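PDB 6PV5: putative O-GlcNAcase nagJ from Clostridium perfringens, which probably hydrolyses terminal N-acetylhexosamine residues from glycans as a family 84 glycoside hydrolase, this chain holding its catalytic region and flanking domains. Local coordinates for residues E316-F321 / L335-V340; W403-N408 / K446-T451; H489-R492 / G496-D499. One frame throughout, in Å; residues are numbered along the deposited sequence.

Contact 1: residues E316-F321 / L335-V340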
# COMPACT_ATOMS: atom_id res chain seq x y z
N GLU A 316 -0.18 -0.17 31.14
CA GLU A 316 -1.09 0.49 32.06
C GLU A 316 -1.49 1.87 31.55
O GLU A 316 -2.68 2.20 31.57
CB GLU A 316 -0.55 0.50 33.49
CG GLU A 316 -0.69 -0.86 34.15
CD GLU A 316 -0.10 -0.95 35.54
OE1 GLU A 316 0.54 0.05 35.99
OE2 GLU A 316 -0.28 -2.02 36.19
N VAL A 317 -0.51 2.66 31.06
CA VAL A 317 -0.79 3.95 30.45
C VAL A 317 -1.82 3.76 29.34
O VAL A 317 -2.78 4.52 29.28
CB VAL A 317 0.49 4.66 29.93
CG1 VAL A 317 0.19 5.69 28.85
CG2 VAL A 317 1.30 5.27 31.06
N LEU A 318 -1.64 2.71 28.53
CA LEU A 318 -2.55 2.41 27.43
C LEU A 318 -3.95 2.03 27.92
O LEU A 318 -4.94 2.40 27.30
CB LEU A 318 -1.98 1.28 26.55
CG LEU A 318 -0.75 1.59 25.68
CD1 LEU A 318 -0.30 0.34 24.93
CD2 LEU A 318 -1.04 2.70 24.67
N ASN A 319 -4.03 1.19 28.97
CA ASN A 319 -5.33 0.73 29.47
C ASN A 319 -6.11 1.90 30.08
O ASN A 319 -7.30 2.05 29.82
CB ASN A 319 -5.20 -0.37 30.54
CG ASN A 319 -4.53 -1.65 30.09
OD1 ASN A 319 -4.61 -2.05 28.93
ND2 ASN A 319 -3.88 -2.32 31.03
N ARG A 320 -5.42 2.75 30.83
CA ARG A 320 -6.02 3.94 31.40
C ARG A 320 -6.53 4.86 30.30
O ARG A 320 -7.66 5.33 30.39
CB ARG A 320 -5.02 4.64 32.32
CG ARG A 320 -5.69 5.48 33.41
CD ARG A 320 -4.66 6.25 34.20
NE ARG A 320 -5.26 7.42 34.83
CZ ARG A 320 -4.59 8.28 35.58
NH1 ARG A 320 -3.30 8.09 35.81
NH2 ARG A 320 -5.20 9.33 36.11
N PHE A 321 -5.71 5.08 29.26
CA PHE A 321 -6.10 5.97 28.17
C PHE A 321 -7.33 5.41 27.48
O PHE A 321 -8.24 6.15 27.11
CB PHE A 321 -4.94 6.21 27.19
CG PHE A 321 -5.26 7.20 26.09
CD1 PHE A 321 -4.97 8.54 26.25
CD2 PHE A 321 -5.86 6.78 24.91
CE1 PHE A 321 -5.26 9.45 25.23
CE2 PHE A 321 -6.16 7.69 23.91
CZ PHE A 321 -5.86 9.03 24.07
N LEU A 335 -8.09 2.02 20.32
CA LEU A 335 -6.73 2.52 20.41
C LEU A 335 -5.81 1.54 19.67
O LEU A 335 -6.11 0.35 19.59
CB LEU A 335 -6.35 2.57 21.89
CG LEU A 335 -4.93 3.06 22.20
CD1 LEU A 335 -4.75 4.52 21.79
CD2 LEU A 335 -4.62 2.92 23.68
N ILE A 336 -4.70 2.08 19.14
CA ILE A 336 -3.72 1.30 18.41
C ILE A 336 -2.38 1.51 19.09
O ILE A 336 -2.10 2.62 19.54
CB ILE A 336 -3.67 1.77 16.94
CG1 ILE A 336 -4.95 1.41 16.19
CG2 ILE A 336 -2.41 1.24 16.25
CD1 ILE A 336 -5.05 2.04 14.81
N THR A 337 -1.58 0.44 19.20
CA THR A 337 -0.27 0.61 19.80
C THR A 337 0.78 -0.19 19.02
O THR A 337 0.45 -1.03 18.19
CB THR A 337 -0.28 0.24 21.29
OG1 THR A 337 0.94 0.70 21.88
CG2 THR A 337 -0.40 -1.25 21.56
N VAL A 338 2.05 0.07 19.34
CA VAL A 338 3.16 -0.76 18.88
C VAL A 338 4.13 -0.92 20.05
O VAL A 338 4.53 0.05 20.68
CB VAL A 338 3.86 -0.23 17.61
CG1 VAL A 338 4.48 1.14 17.83
CG2 VAL A 338 4.95 -1.18 17.12
N PRO A 339 4.54 -2.17 20.36
CA PRO A 339 5.40 -2.43 21.51
C PRO A 339 6.86 -2.05 21.26
O PRO A 339 7.24 -1.76 20.12
CB PRO A 339 5.30 -3.95 21.74
CG PRO A 339 4.38 -4.49 20.66
CD PRO A 339 4.14 -3.39 19.66
N VAL A 340 7.66 -2.07 22.33
CA VAL A 340 9.10 -1.95 22.23
C VAL A 340 9.65 -3.14 21.44
O VAL A 340 10.47 -2.95 20.55
CB VAL A 340 9.75 -1.82 23.62
CG1 VAL A 340 11.27 -1.95 23.57
CG2 VAL A 340 9.36 -0.53 24.33

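Contact 2: residues W403-N408 / K446-T451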
# COMPACT_ATOMS: atom_id res chain seq x y z
N TRP A 403 3.77 -3.33 7.65
CA TRP A 403 4.56 -3.95 6.59
C TRP A 403 5.56 -2.95 6.02
O TRP A 403 5.17 -1.97 5.40
CB TRP A 403 3.65 -4.53 5.52
CG TRP A 403 4.44 -5.31 4.52
CD1 TRP A 403 4.50 -5.08 3.17
CD2 TRP A 403 5.34 -6.39 4.80
NE1 TRP A 403 5.35 -5.99 2.60
CE2 TRP A 403 5.90 -6.78 3.57
CE3 TRP A 403 5.73 -7.06 5.97
CZ2 TRP A 403 6.83 -7.81 3.46
CZ3 TRP A 403 6.64 -8.09 5.87
CH2 TRP A 403 7.20 -8.44 4.63
N ASN A 404 6.85 -3.25 6.24
CA ASN A 404 7.93 -2.33 5.89
C ASN A 404 8.34 -2.49 4.42
O ASN A 404 9.48 -2.85 4.10
CB ASN A 404 9.12 -2.49 6.84
CG ASN A 404 8.96 -1.66 8.09
OD1 ASN A 404 8.49 -0.52 8.02
ND2 ASN A 404 9.30 -2.21 9.24
N TYR A 405 7.42 -2.17 3.53
CA TYR A 405 7.67 -2.09 2.09
C TYR A 405 6.47 -1.35 1.50
O TYR A 405 5.33 -1.63 1.91
CB TYR A 405 7.76 -3.52 1.54
CG TYR A 405 8.10 -3.62 0.08
CD1 TYR A 405 9.41 -3.81 -0.32
CD2 TYR A 405 7.12 -3.47 -0.89
CE1 TYR A 405 9.74 -3.90 -1.67
CE2 TYR A 405 7.44 -3.57 -2.23
CZ TYR A 405 8.75 -3.78 -2.62
OH TYR A 405 9.07 -3.85 -3.95
N PRO A 406 6.62 -0.40 0.55
CA PRO A 406 7.90 -0.09 -0.11
C PRO A 406 8.96 0.77 0.56
O PRO A 406 9.98 1.09 -0.06
CB PRO A 406 7.43 0.63 -1.39
CG PRO A 406 6.17 1.36 -0.96
CD PRO A 406 5.51 0.36 -0.02
N VAL A 407 8.78 1.10 1.85
CA VAL A 407 9.70 1.99 2.53
C VAL A 407 11.15 1.64 2.16
O VAL A 407 11.59 0.50 2.33
CB VAL A 407 9.52 1.99 4.06
CG1 VAL A 407 9.70 0.60 4.66
CG2 VAL A 407 10.47 2.97 4.73
N ASN A 408 11.93 2.67 1.79
CA ASN A 408 13.31 2.42 1.41
C ASN A 408 14.26 3.32 2.21
O ASN A 408 15.40 3.55 1.80
CB ASN A 408 13.51 2.58 -0.11
CG ASN A 408 13.42 4.03 -0.53
OD1 ASN A 408 12.80 4.83 0.16
ND2 ASN A 408 13.97 4.38 -1.69
N LYS A 446 3.36 4.70 -5.06
CA LYS A 446 1.98 4.34 -5.35
C LYS A 446 1.81 2.91 -5.86
O LYS A 446 0.85 2.26 -5.47
CB LYS A 446 1.29 5.38 -6.22
CG LYS A 446 1.08 6.70 -5.49
CD LYS A 446 0.35 7.72 -6.33
CE LYS A 446 0.24 9.07 -5.65
NZ LYS A 446 -0.39 10.06 -6.56
N ILE A 447 2.66 2.44 -6.78
CA ILE A 447 2.50 1.11 -7.34
C ILE A 447 2.44 0.05 -6.23
O ILE A 447 1.48 -0.72 -6.19
CB ILE A 447 3.51 0.79 -8.47
CG1 ILE A 447 3.23 1.65 -9.71
CG2 ILE A 447 3.47 -0.69 -8.84
CD1 ILE A 447 4.47 1.94 -10.52
N SER A 448 3.43 0.05 -5.33
CA SER A 448 3.46 -0.95 -4.27
C SER A 448 2.24 -0.79 -3.36
O SER A 448 1.58 -1.77 -3.06
CB SER A 448 4.76 -0.89 -3.50
OG SER A 448 5.86 -0.98 -4.39
N THR A 449 1.95 0.45 -2.95
CA THR A 449 0.83 0.76 -2.07
C THR A 449 -0.50 0.23 -2.64
O THR A 449 -1.33 -0.27 -1.88
CB THR A 449 0.75 2.25 -1.73
OG1 THR A 449 2.02 2.64 -1.21
CG2 THR A 449 -0.28 2.53 -0.65
N LEU A 450 -0.70 0.34 -3.95
CA LEU A 450 -1.94 -0.12 -4.54
C LEU A 450 -2.03 -1.64 -4.51
O LEU A 450 -3.13 -2.18 -4.37
CB LEU A 450 -2.06 0.37 -5.99
CG LEU A 450 -2.37 1.86 -6.16
CD1 LEU A 450 -2.17 2.26 -7.61
CD2 LEU A 450 -3.79 2.16 -5.71
N THR A 451 -0.89 -2.34 -4.68
CA THR A 451 -0.93 -3.79 -4.57
C THR A 451 -1.28 -4.14 -3.13
O THR A 451 -1.96 -5.14 -2.89
CB THR A 451 0.34 -4.50 -5.09
OG1 THR A 451 1.45 -4.15 -4.26
CG2 THR A 451 0.68 -4.18 -6.54

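Contact 3: residues H489-R492 / G496-D499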
# COMPACT_ATOMS: atom_id res chain seq x y z
N HIS A 489 13.33 -4.30 -12.67
CA HIS A 489 14.70 -4.34 -12.17
C HIS A 489 14.82 -3.61 -10.83
O HIS A 489 15.92 -3.32 -10.39
CB HIS A 489 15.67 -3.73 -13.19
CG HIS A 489 15.81 -4.53 -14.44
ND1 HIS A 489 16.84 -5.40 -14.63
CD2 HIS A 489 15.03 -4.60 -15.55
CE1 HIS A 489 16.73 -5.97 -15.82
NE2 HIS A 489 15.62 -5.50 -16.40
N SER A 490 13.69 -3.32 -10.18
CA SER A 490 13.72 -2.45 -9.01
C SER A 490 12.67 -2.88 -7.97
O SER A 490 11.86 -2.04 -7.54
CB SER A 490 13.43 -1.03 -9.44
OG SER A 490 13.98 -0.11 -8.51
N THR A 491 12.61 -4.18 -7.64
CA THR A 491 11.53 -4.66 -6.80
C THR A 491 12.08 -5.07 -5.44
O THR A 491 11.41 -4.92 -4.44
CB THR A 491 10.67 -5.76 -7.45
OG1 THR A 491 11.49 -6.89 -7.76
CG2 THR A 491 9.97 -5.30 -8.71
N ARG A 492 13.33 -5.54 -5.42
CA ARG A 492 13.87 -6.16 -4.23
C ARG A 492 14.74 -5.17 -3.46
O ARG A 492 15.72 -4.67 -4.00
CB ARG A 492 14.65 -7.42 -4.65
CG ARG A 492 15.37 -8.15 -3.52
CD ARG A 492 14.41 -8.94 -2.63
NE ARG A 492 15.11 -9.63 -1.55
CZ ARG A 492 14.55 -10.41 -0.63
NH1 ARG A 492 13.25 -10.64 -0.63
NH2 ARG A 492 15.31 -10.99 0.28
N GLY A 496 10.80 -8.10 -0.68
CA GLY A 496 10.17 -7.78 -1.96
C GLY A 496 10.36 -8.90 -2.97
O GLY A 496 11.17 -9.80 -2.76
N ARG A 497 9.58 -8.85 -4.05
CA ARG A 497 9.80 -9.73 -5.18
C ARG A 497 11.26 -9.61 -5.65
O ARG A 497 11.77 -8.49 -5.77
CB ARG A 497 8.83 -9.32 -6.28
CG ARG A 497 9.04 -9.99 -7.64
CD ARG A 497 8.35 -9.13 -8.70
NE ARG A 497 8.40 -9.61 -10.08
CZ ARG A 497 9.32 -9.27 -10.99
NH1 ARG A 497 9.23 -9.75 -12.22
NH2 ARG A 497 10.33 -8.47 -10.67
N PRO A 498 11.96 -10.74 -5.93
CA PRO A 498 13.31 -10.68 -6.51
C PRO A 498 13.32 -9.95 -7.85
O PRO A 498 12.37 -10.05 -8.62
CB PRO A 498 13.72 -12.16 -6.66
CG PRO A 498 12.84 -12.85 -5.61
CD PRO A 498 11.50 -12.13 -5.72
N ASP A 499 14.38 -9.17 -8.11
CA ASP A 499 14.49 -8.40 -9.34
C ASP A 499 14.65 -9.35 -10.53
O ASP A 499 15.32 -10.37 -10.41
CB ASP A 499 15.77 -7.56 -9.33
CG ASP A 499 15.80 -6.44 -8.29
OD1 ASP A 499 14.71 -5.99 -7.88
OD2 ASP A 499 16.94 -6.01 -7.95

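Contact 1: residues E316-F321 / L335-V340
Leu318 sends its CG anti to its own carbonyl carbon (chi1 -71°), and Leu335 sends its CG anti to the backbone N (chi1 179°). These two torsions bring methyl groups of the two segments together. The two leucine side chains cross at about a right angle. Leu318 CD2 meets Leu335 CD2 at 3.7 Å. The same Leu335 methyl also lies 3.7 Å from the carbonyl oxygen O of Leu318, so it packs against helix backbone as well as side chain. The other branch, Leu335 CD1, is 4.0 Å from Phe321 CD2. It comes to the ring obliquely, and CE2 of the same ring is almost as near. Leu335 thus divides its branches between two residues one helical turn apart.

Leu318 divides its branches too. Its CD1 reaches Thr337, nearest to the hydroxyl OG1 at 3.3 Å. Thr337 CB follows at 3.6 Å from this methyl and CG2 at 3.7 Å. The polar partner of OG1 is the carbonyl oxygen of Ile301 on strand 298-302, and that bond satisfies a buried hydroxyl. No hydrogen bond joins the two segments. Phe360 of helix 355-363 touches both Leu318 and Thr337, and Ile301 touches Leu318 and Phe321.

Ile336 and Val338 start out from the other side of the strand. The helix therefore packs on Leu335 and Thr337. This is the helix-on-strand packing of a beta-alpha-beta unit, strand 298-302, helix 311-326 and strand 336-338, in the eight-stranded parallel barrel of a TIM-barrel domain.

Contact 2: residues W403-N408 / K446-T451
Tyr405 OH hydrogen-bonds to Thr491 O and, weakly, meets Gly418 N. The carbonyl of the same Gly418 takes the hydrogen bond of Ser448 OG, which lies 3.7 Å from Tyr405 CE2 and equally near Pro406 CB. On the helix, Thr451 OG1 donates to Ser448 O at 2.7 Å. Its donor is tilted 15° from the carbonyl plane.

Across the contact the touching is carbon on carbon and carbon on hydroxyl, without a hydrogen bond. Ser448 CB sits beside the Pro406 ring, 3.7 Å from CG, with CB and CD also close. Pro406 follows a cis peptide bond. Its own CB also lies over one face of the Tyr405 ring, 4.1 Å above the plane and offset toward the rim. Proline and tyrosine thus form a joint surface for the serine. Pro406 CD comes near Thr449 OG1 at 4.3 Å, a loose approach, while that hydroxyl is bonded to Ser445 O. Val436 touches both Pro406 and Thr449.

The loop after the seventh barrel strand, 399-403, here meets the helix that comes after the eighth, 431-436. A small patch of van der Waals contact joins them, while the hydrogen bonds of their buried hydroxyls go to other partners.

Contact 3: residues H489-R492 / G496-D499
Thr491 lies against the chain from Arg497 to Asp499. Its CB is 3.4 Å from Arg497 O. With chi1 at 60°, OG1 sits between the backbone N and the carbonyl carbon. From there OG1 donates to Arg497 O at 2.6 Å, a short bond that comes from above the carbonyl plane, 53° out of it. The other branch, CG2, packs against Arg497 NH2 at 3.7 Å. Thr491 OG1 lies at the edge of the same guanidinium, close to its plane, without a hydrogen bond to it. Arg497 is held by its salt bridge from NE to Glu465 and its bond from NH1 to Asn488 OD1.

Asp499 grips the facing backbone. Its OD1 accepts from Thr491 N at 2.8 Å and from Arg492 N at 2.9 Å. The first N-H arrives nearly along the C-O axis. The second comes on the syn side, 33° out of the carboxylate plane. The two donors approach from opposite faces of that plane. OD2 makes a salt bridge with Lys414. This lysine also bonds Arg492 O, so it links the carboxylate to the backbone of the facing segment.

The Arg492 chain bends at chi2 and turns back to Gly496. Its NH1 donates to Gly496 O at 3.1 Å. The bond lies in the carbonyl plane, on a lone pair, with the oxygen almost in the guanidinium plane. NH1 also reaches Pro380 O. Gly496 CA lies 4.0 Å from Thr491 O.

The two segments run roughly antiparallel. They form a compact linker loop between helices 480-487 and 501-515, its turn held by side-chain-to-backbone bonds. Through it the catalytic barrel region passes to the helical part near the C-terminus.

Contacts 2 and 3 adjoin, with centres about 12 Å apart. Tyr405 OH and Thr491 O, 2.6 Å apart, are joined by a probable hydrogen bond, and Tyr405 CE1 packs on Gly496 CA at 3.9 Å. Through these atoms the loop after barrel strand 399-403 meets the loop that leads to the C-terminal helices. Contact 1 lies elsewhere in the same barrel domain as contact 2. Its centre is about 27 Å from that of contact 2, with nearest atoms about 9 Å apart. From contact 3 its nearest atoms are about 20 Å away. All three lie away from the predicted proton donor Asp305. Contact 1 belongs to the beta-alpha-beta unit whose first strand, 298-302, precedes that residue in the chain.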